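Local coordinates for SusD/RagB family nutrient-binding outer membrane lipoprotein (Bacteroides vulgatus, PDB 4F7A), which probably binds mucin O-glycans at the outer membrane, as a SusD-like lipoprotein serving nutrient uptake, at residues 30-35 / 246-252; 186-190 / 238-244; 294-299 / 312-316. All coordinates share one frame. Where two conformers were deposited one is given. Numbering follows the deposited sequence.

How the contacts relate
Contacts 1 and 2 are neighbours, their centres about 13 Å apart, and they touch: K30 CG meets M187 CE at 3.6 Å. Both lie around the two-stranded sheet of 241-243 and 329-332, close to helix 15-30, with centres about 15 and 16 Å from the chain centre. Contact 3 is peripheral, about 23 Å from that centre and about 27 and 32 Å from the centres of contacts 1 and 2. Contacts 1 and 3 are locally buried, contact 2 only partly so. Contact 1 joins a loop to the start of helix 251-257 through side-chain to backbone hydrogen bonds; contact 2 uses backbone bonds plus the N189 amide; contact 3 combines two hydrogen bonds with CH-pi packing on tyrosines.

Contact 1. Residues 30-35 / 246-252; sequences KGIYFN and KGYQNPL. With ACT (acetate ion), chain F.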
# COMPACT_ATOMS: atom_id res chain seq x y z
N LYS A 30 5.53 14.68 0.66
CA LYS A 30 6.80 14.00 0.38
C LYS A 30 7.06 12.83 1.33
O LYS A 30 7.90 11.99 1.04
CB LYS A 30 7.96 14.97 0.48
CG LYS A 30 7.95 16.01 -0.63
CD LYS A 30 9.20 16.89 -0.58
CE LYS A 30 9.25 17.84 -1.78
NZ LYS A 30 10.35 18.84 -1.72
N GLY A 31 6.34 12.80 2.44
CA GLY A 31 6.64 11.87 3.52
C GLY A 31 5.75 10.64 3.58
O GLY A 31 5.93 9.80 4.45
N ILE A 32 4.78 10.52 2.67
CA ILE A 32 3.89 9.33 2.64
C ILE A 32 4.62 8.12 2.00
O ILE A 32 4.92 7.16 2.70
CB ILE A 32 2.55 9.64 1.92
CG1 ILE A 32 1.79 10.75 2.66
CG2 ILE A 32 1.69 8.35 1.77
CD1 ILE A 32 0.67 11.43 1.81
N TYR A 33 4.86 8.18 0.68
CA TYR A 33 5.80 7.27 -0.04
C TYR A 33 7.14 7.96 0.12
O TYR A 33 7.57 8.78 -0.73
CB TYR A 33 5.41 7.17 -1.50
CG TYR A 33 6.00 6.04 -2.34
CD1 TYR A 33 5.54 4.72 -2.23
CD2 TYR A 33 6.92 6.31 -3.33
CE1 TYR A 33 6.02 3.72 -3.06
CE2 TYR A 33 7.39 5.32 -4.16
CZ TYR A 33 6.93 4.03 -4.03
OH TYR A 33 7.41 3.07 -4.88
N PHE A 34 7.73 7.68 1.27
CA PHE A 34 8.63 8.59 1.93
C PHE A 34 9.84 8.91 1.08
O PHE A 34 10.59 8.02 0.71
CB PHE A 34 9.09 7.98 3.26
CG PHE A 34 9.92 8.90 4.10
CD1 PHE A 34 11.29 9.02 3.87
CD2 PHE A 34 9.35 9.65 5.11
CE1 PHE A 34 12.06 9.86 4.63
CE2 PHE A 34 10.13 10.51 5.88
CZ PHE A 34 11.48 10.61 5.65
N ASN A 35 10.03 10.19 0.78
CA ASN A 35 11.30 10.63 0.20
C ASN A 35 11.59 12.07 0.57
O ASN A 35 12.02 12.89 -0.26
CB ASN A 35 11.35 10.38 -1.30
CG ASN A 35 12.77 10.09 -1.79
OD1 ASN A 35 13.62 9.59 -1.03
ND2 ASN A 35 13.02 10.38 -3.07
N LYS A 246 7.36 20.00 -6.51
CA LYS A 246 8.24 20.63 -5.52
C LYS A 246 9.59 19.92 -5.34
O LYS A 246 10.13 19.88 -4.24
CB LYS A 246 7.51 20.81 -4.18
CG LYS A 246 6.31 21.79 -4.27
CD LYS A 246 5.85 22.23 -2.88
CE LYS A 246 4.74 23.26 -2.93
NZ LYS A 246 5.29 24.64 -3.03
N GLY A 247 10.12 19.37 -6.43
CA GLY A 247 11.40 18.66 -6.39
C GLY A 247 11.37 17.21 -5.88
O GLY A 247 12.41 16.55 -5.83
N TYR A 248 10.19 16.70 -5.52
CA TYR A 248 10.06 15.30 -5.10
C TYR A 248 10.61 14.36 -6.17
O TYR A 248 10.39 14.57 -7.35
CB TYR A 248 8.60 14.95 -4.86
CG TYR A 248 8.33 13.53 -4.45
CD1 TYR A 248 8.50 13.11 -3.13
CD2 TYR A 248 7.85 12.60 -5.37
CE1 TYR A 248 8.21 11.82 -2.74
CE2 TYR A 248 7.56 11.28 -4.99
CZ TYR A 248 7.73 10.90 -3.67
OH TYR A 248 7.43 9.61 -3.30
N GLN A 249 11.33 13.34 -5.75
CA GLN A 249 11.84 12.33 -6.68
C GLN A 249 11.24 11.00 -6.23
O GLN A 249 11.12 10.76 -5.02
CB GLN A 249 13.37 12.26 -6.60
CG GLN A 249 14.11 13.58 -6.90
CD GLN A 249 14.07 13.93 -8.36
OE1 GLN A 249 14.99 13.59 -9.12
NE2 GLN A 249 13.01 14.63 -8.78
N ASN A 250 10.87 10.15 -7.18
CA ASN A 250 10.31 8.87 -6.85
C ASN A 250 11.42 7.95 -6.32
O ASN A 250 12.36 7.62 -7.04
CB ASN A 250 9.64 8.28 -8.09
CG ASN A 250 8.83 7.03 -7.77
OD1 ASN A 250 9.29 6.16 -7.05
ND2 ASN A 250 7.62 6.93 -8.36
N PRO A 251 11.32 7.52 -5.06
CA PRO A 251 12.44 6.77 -4.49
C PRO A 251 12.60 5.37 -5.07
O PRO A 251 13.70 4.82 -5.01
CB PRO A 251 12.10 6.71 -3.00
CG PRO A 251 10.66 6.85 -2.94
CD PRO A 251 10.27 7.78 -4.05
N LEU A 252 11.54 4.80 -5.63
CA LEU A 252 11.64 3.49 -6.27
C LEU A 252 12.63 3.56 -7.42
O LEU A 252 13.42 2.64 -7.61
CB LEU A 252 10.28 2.99 -6.74
CG LEU A 252 10.21 1.62 -7.43
CD1 LEU A 252 10.67 0.46 -6.54
CD2 LEU A 252 8.76 1.39 -7.93
C ACT F . 9.46 19.17 -10.30
O ACT F . 9.03 18.81 -9.17
OXT ACT F . 10.52 19.85 -10.30
CH3 ACT F . 8.77 18.81 -11.58
O HOH W 1 6.01 4.59 -7.45
O HOH W 2 12.31 13.67 -2.81
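K30 opens the contact: its side chain is extended, so K30 NZ reaches K246 O at 2.7 Å while also forming a salt bridge with E26. K30 CG packs against Y248 CD1 at 3.9 Å. The chain then bends back on itself, with N35 N bonded to K30 O at 2.8 Å. Y33, at the centre of an inverse gamma turn, offers its O to Y248 OH, which donates at 2.7 Å. The contact thus joins the loop after helix 15-30 to the N-terminal start of helix 251-257 in this mainly helical SusD-like chain of the TPR clan. There N250 is the N-cap, N250 OD1 accepting from L252 N at 3.0 Å. Y33 CD2 is 3.7 Å from P251 CD, and Y33 OH is 3.4 Å from L252 CB. The CA-to-CB bond of F34 points away, and its ring meets those of F49 and Y88. N35 turns back: N35 ND2 donates to Q249 O at 2.7 Å, N35 CG meets P251 CB at 3.7 Å, and a water links N35 O to Q249 N.

Contact 2. Residues 186-190 / 238-244; sequences NMCNC and DENIQIS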
# COMPACT_ATOMS: atom_id res chain seq x y z
N ASN A 186 -1.38 21.38 -3.94
CA ASN A 186 -1.60 20.17 -4.73
C ASN A 186 -0.29 19.47 -5.13
O ASN A 186 0.29 19.78 -6.16
CB ASN A 186 -2.39 20.50 -6.00
CG ASN A 186 -2.76 19.24 -6.78
OD1 ASN A 186 -2.63 18.13 -6.26
ND2 ASN A 186 -3.21 19.42 -8.03
N MSE A 187 0.15 18.52 -4.33
CA MSE A 187 1.16 17.56 -4.79
C MSE A 187 0.63 16.14 -4.91
O MSE A 187 1.43 15.23 -5.03
CB MSE A 187 2.36 17.53 -3.82
CG MSE A 187 3.18 18.77 -3.85
SE MSE A 187 4.62 18.59 -2.55
CE MSE A 187 5.42 16.91 -3.07
N CYS A 188 -0.68 15.95 -4.89
CA CYS A 188 -1.24 14.58 -4.91
C CYS A 188 -2.29 14.38 -6.00
O CYS A 188 -3.03 13.39 -5.96
CB CYS A 188 -1.80 14.19 -3.54
SG CYS A 188 -3.12 15.28 -3.00
N ASN A 189 -2.33 15.28 -6.98
CA ASN A 189 -3.29 15.22 -8.11
C ASN A 189 -4.73 15.48 -7.63
O ASN A 189 -5.68 14.83 -8.09
CB ASN A 189 -3.16 13.92 -8.91
CG ASN A 189 -3.89 13.97 -10.27
OD1 ASN A 189 -4.02 15.03 -10.88
ND2 ASN A 189 -4.35 12.81 -10.73
N CYS A 190 -4.86 16.45 -6.70
CA CYS A 190 -6.16 16.97 -6.26
C CYS A 190 -6.18 18.49 -6.48
O CYS A 190 -5.77 19.27 -5.62
CB CYS A 190 -6.44 16.63 -4.80
SG CYS A 190 -6.72 14.88 -4.53
N ASP A 238 -6.96 9.25 -14.77
CA ASP A 238 -6.46 10.62 -14.82
C ASP A 238 -6.57 11.30 -13.45
O ASP A 238 -5.90 12.29 -13.21
CB ASP A 238 -7.19 11.42 -15.89
CG ASP A 238 -6.89 10.94 -17.30
OD1 ASP A 238 -5.80 10.37 -17.53
OD2 ASP A 238 -7.75 11.12 -18.18
N GLU A 239 -7.38 10.74 -12.55
CA GLU A 239 -7.59 11.31 -11.21
C GLU A 239 -6.90 10.49 -10.10
O GLU A 239 -7.18 10.67 -8.91
CB GLU A 239 -9.10 11.47 -10.93
CG GLU A 239 -9.76 12.44 -11.94
CD GLU A 239 -11.14 12.95 -11.52
OE1 GLU A 239 -11.81 12.35 -10.66
OE2 GLU A 239 -11.57 13.95 -12.11
N ASN A 240 -6.00 9.60 -10.48
CA ASN A 240 -5.32 8.75 -9.49
C ASN A 240 -4.58 9.66 -8.49
O ASN A 240 -4.00 10.67 -8.88
CB ASN A 240 -4.30 7.84 -10.18
CG ASN A 240 -4.93 6.65 -10.85
OD1 ASN A 240 -6.15 6.45 -10.76
ND2 ASN A 240 -4.10 5.86 -11.55
N ILE A 241 -4.61 9.30 -7.21
CA ILE A 241 -3.83 10.01 -6.21
C ILE A 241 -2.39 9.52 -6.35
O ILE A 241 -2.12 8.32 -6.24
CB ILE A 241 -4.33 9.74 -4.78
CG1 ILE A 241 -5.85 10.04 -4.67
CG2 ILE A 241 -3.51 10.55 -3.74
CD1 ILE A 241 -6.33 11.44 -5.17
N GLN A 242 -1.49 10.47 -6.60
CA GLN A 242 -0.09 10.16 -6.85
C GLN A 242 0.73 11.40 -6.55
O GLN A 242 0.29 12.52 -6.81
CB GLN A 242 0.12 9.74 -8.30
CG GLN A 242 -0.43 10.67 -9.35
CD GLN A 242 -0.35 10.06 -10.73
OE1 GLN A 242 -0.30 8.86 -10.88
NE2 GLN A 242 -0.36 10.89 -11.75
N ILE A 243 1.89 11.19 -5.97
CA ILE A 243 2.72 12.28 -5.45
C ILE A 243 3.72 12.79 -6.47
O ILE A 243 4.49 12.01 -7.04
CB ILE A 243 3.48 11.87 -4.20
CG1 ILE A 243 2.52 11.39 -3.10
CG2 ILE A 243 4.38 13.07 -3.70
CD1 ILE A 243 1.47 12.42 -2.61
N SER A 244 3.74 14.11 -6.64
CA SER A 244 4.73 14.76 -7.50
C SER A 244 4.78 16.25 -7.25
O SER A 244 3.82 16.86 -6.76
CB SER A 244 4.46 14.50 -8.99
OG SER A 244 3.25 15.12 -9.43
O HOH W 3 2.53 19.28 -7.73
O HOH W 4 -7.76 13.08 -7.87
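Loop 186-190 runs antiparallel along one edge of strand 241-243 (M187 by S244, C188 by I243), an irregular, non-strand addition to the two-stranded sheet that 241-243 forms with 329-332 at its other edge. M187 O accepts from S244 N at 3.0 Å, and C188 O takes a weak, long bond from Q242 N at 3.4 Å. CA-H...O contacts support the pairing: I243 CA to M187 O and C188 CA to Q242 O, both 3.2 Å. The CA atoms of C188 and I243 are 4.6 Å apart. C188 CB drops into the notch between I241 CG2 (4.0 Å) and I243 CD1 (3.8 Å), and C190 SG rests on I241 CD1 at 3.5 Å; W196 and F199 of helix 193-210 add to this packing. At the other end the selenomethionine M187 lays its CE 4.0 Å from I243 CG2, next to K30. N189 extends its amide into the bend before the strand, where N189 ND2 donates to both N240 O (2.9 Å) and D238 O (3.0 Å). N186 OD1 shapes the loop from within, accepting from C188 N at 3.2 Å in an Asx turn and from C190 N at 2.8 Å. Two of the four cross-contact bonds are backbone to backbone and two come from N189, so the polar part depends on backbone course and this one amide.

Contact 3. Residues 294-299 / 312-316; sequences EYLGVP and YQSYS
Y315, L296 and S316 bury the most surface here. Residues 296-299 are extended (phi -75° to -119°, psi 125° to 145°), and the register is antiparallel in sense, L296 by S316 (CA to CA 5.2 Å) and V298 by Y312 (CA to CA 6.5 Å). A type I beta turn from Y312 to Y315, closed by Y315 N to Y312 O at 3.1 Å, leads into Y315 (phi/psi -72°/176°) and S316 (-66°/136°). S316 binds both polar atoms of L296's backbone, on the one side: S316 N donates to L296 O at 2.9 Å, and S316 OG (chi1 m) accepts from L296 N at 2.9 Å, a side chain standing where a carbonyl would serve in a regular antiparallel pair. This irregular pairing lies in the long loop region between helix 279-282 and strand 329-332, beside strand 262-263, whose M263 bonds to the backbones of both V298 and S316. Y315 (chi1 -86°, chi2 35°) presents a ring face to L296 (m, t), L296 CB lying 3.9 Å from the centroid of the Y315 ring, while Y315 OH bonds to that of Y389. V298 (t) fits between the tyrosines, V298 CG2 being 3.8 Å from Y312 CB and 4.0 Å from Y315 CD2. P299 CD lies 4.0 Å from the Y312 ring centroid, over its face.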
# COMPACT_ATOMS: atom_id res chain seq x y z
N GLU A 294 12.44 -14.26 -21.43
CA GLU A 294 11.51 -14.67 -20.38
C GLU A 294 11.50 -13.66 -19.24
O GLU A 294 12.47 -12.90 -19.01
CB GLU A 294 11.89 -16.05 -19.85
CG GLU A 294 11.74 -17.16 -20.89
CD GLU A 294 12.65 -18.34 -20.62
OE1 GLU A 294 12.79 -18.72 -19.44
OE2 GLU A 294 13.27 -18.86 -21.57
N TYR A 295 10.39 -13.64 -18.52
CA TYR A 295 10.29 -12.85 -17.30
C TYR A 295 10.48 -13.78 -16.12
O TYR A 295 9.67 -14.69 -15.90
CB TYR A 295 8.94 -12.15 -17.21
CG TYR A 295 8.82 -11.06 -18.27
CD1 TYR A 295 8.44 -11.36 -19.57
CD2 TYR A 295 9.14 -9.74 -17.96
CE1 TYR A 295 8.37 -10.36 -20.55
CE2 TYR A 295 9.08 -8.74 -18.92
CZ TYR A 295 8.68 -9.05 -20.21
OH TYR A 295 8.62 -8.05 -21.14
N LEU A 296 11.54 -13.55 -15.36
CA LEU A 296 11.89 -14.42 -14.24
C LEU A 296 11.86 -13.60 -12.96
O LEU A 296 12.51 -12.57 -12.88
CB LEU A 296 13.29 -15.02 -14.43
CG LEU A 296 13.53 -15.89 -15.65
CD1 LEU A 296 14.98 -16.40 -15.64
CD2 LEU A 296 12.53 -17.08 -15.72
N GLY A 297 11.08 -14.06 -11.98
CA GLY A 297 10.97 -13.44 -10.68
C GLY A 297 11.76 -14.12 -9.58
O GLY A 297 11.89 -15.35 -9.55
N VAL A 298 12.28 -13.32 -8.66
CA VAL A 298 13.07 -13.82 -7.56
C VAL A 298 12.20 -14.46 -6.49
O VAL A 298 11.28 -13.82 -5.98
CB VAL A 298 13.92 -12.66 -6.96
CG1 VAL A 298 14.80 -13.15 -5.81
CG2 VAL A 298 14.77 -12.00 -8.10
N PRO A 299 12.48 -15.72 -6.13
CA PRO A 299 11.70 -16.34 -5.05
C PRO A 299 12.13 -15.81 -3.68
O PRO A 299 13.32 -15.71 -3.41
CB PRO A 299 12.07 -17.82 -5.16
CG PRO A 299 13.47 -17.79 -5.69
CD PRO A 299 13.54 -16.60 -6.62
N TYR A 312 20.58 -14.19 -8.16
CA TYR A 312 19.41 -13.73 -8.91
C TYR A 312 19.65 -12.44 -9.70
O TYR A 312 18.74 -11.83 -10.18
CB TYR A 312 18.21 -13.59 -7.95
CG TYR A 312 17.83 -14.94 -7.41
CD1 TYR A 312 17.22 -15.88 -8.23
CD2 TYR A 312 18.16 -15.32 -6.11
CE1 TYR A 312 16.92 -17.16 -7.77
CE2 TYR A 312 17.86 -16.61 -5.63
CZ TYR A 312 17.23 -17.51 -6.48
OH TYR A 312 16.97 -18.77 -6.05
N GLN A 313 20.91 -12.05 -9.82
CA GLN A 313 21.28 -10.79 -10.45
C GLN A 313 20.90 -10.66 -11.94
O GLN A 313 20.82 -9.54 -12.46
CB GLN A 313 22.78 -10.61 -10.21
CG GLN A 313 23.56 -9.72 -11.06
CD GLN A 313 25.02 -9.90 -10.72
OE1 GLN A 313 25.77 -10.57 -11.44
NE2 GLN A 313 25.40 -9.42 -9.55
N SER A 314 20.67 -11.78 -12.62
CA SER A 314 20.23 -11.75 -14.02
C SER A 314 18.75 -12.06 -14.24
O SER A 314 18.30 -12.24 -15.38
CB SER A 314 21.11 -12.69 -14.84
OG SER A 314 22.45 -12.22 -14.75
N TYR A 315 17.98 -12.08 -13.15
CA TYR A 315 16.51 -12.15 -13.23
C TYR A 315 15.90 -10.83 -13.72
O TYR A 315 16.62 -9.85 -13.96
CB TYR A 315 15.91 -12.61 -11.88
CG TYR A 315 15.86 -14.12 -11.71
CD1 TYR A 315 16.86 -14.96 -12.22
CD2 TYR A 315 14.81 -14.72 -11.02
CE1 TYR A 315 16.80 -16.35 -12.05
CE2 TYR A 315 14.76 -16.07 -10.83
CZ TYR A 315 15.73 -16.90 -11.36
OH TYR A 315 15.62 -18.27 -11.17
N SER A 316 14.59 -10.82 -13.92
CA SER A 316 13.93 -9.64 -14.48
C SER A 316 14.01 -8.43 -13.54
O SER A 316 13.79 -8.56 -12.34
CB SER A 316 12.47 -9.93 -14.81
OG SER A 316 12.36 -10.78 -15.92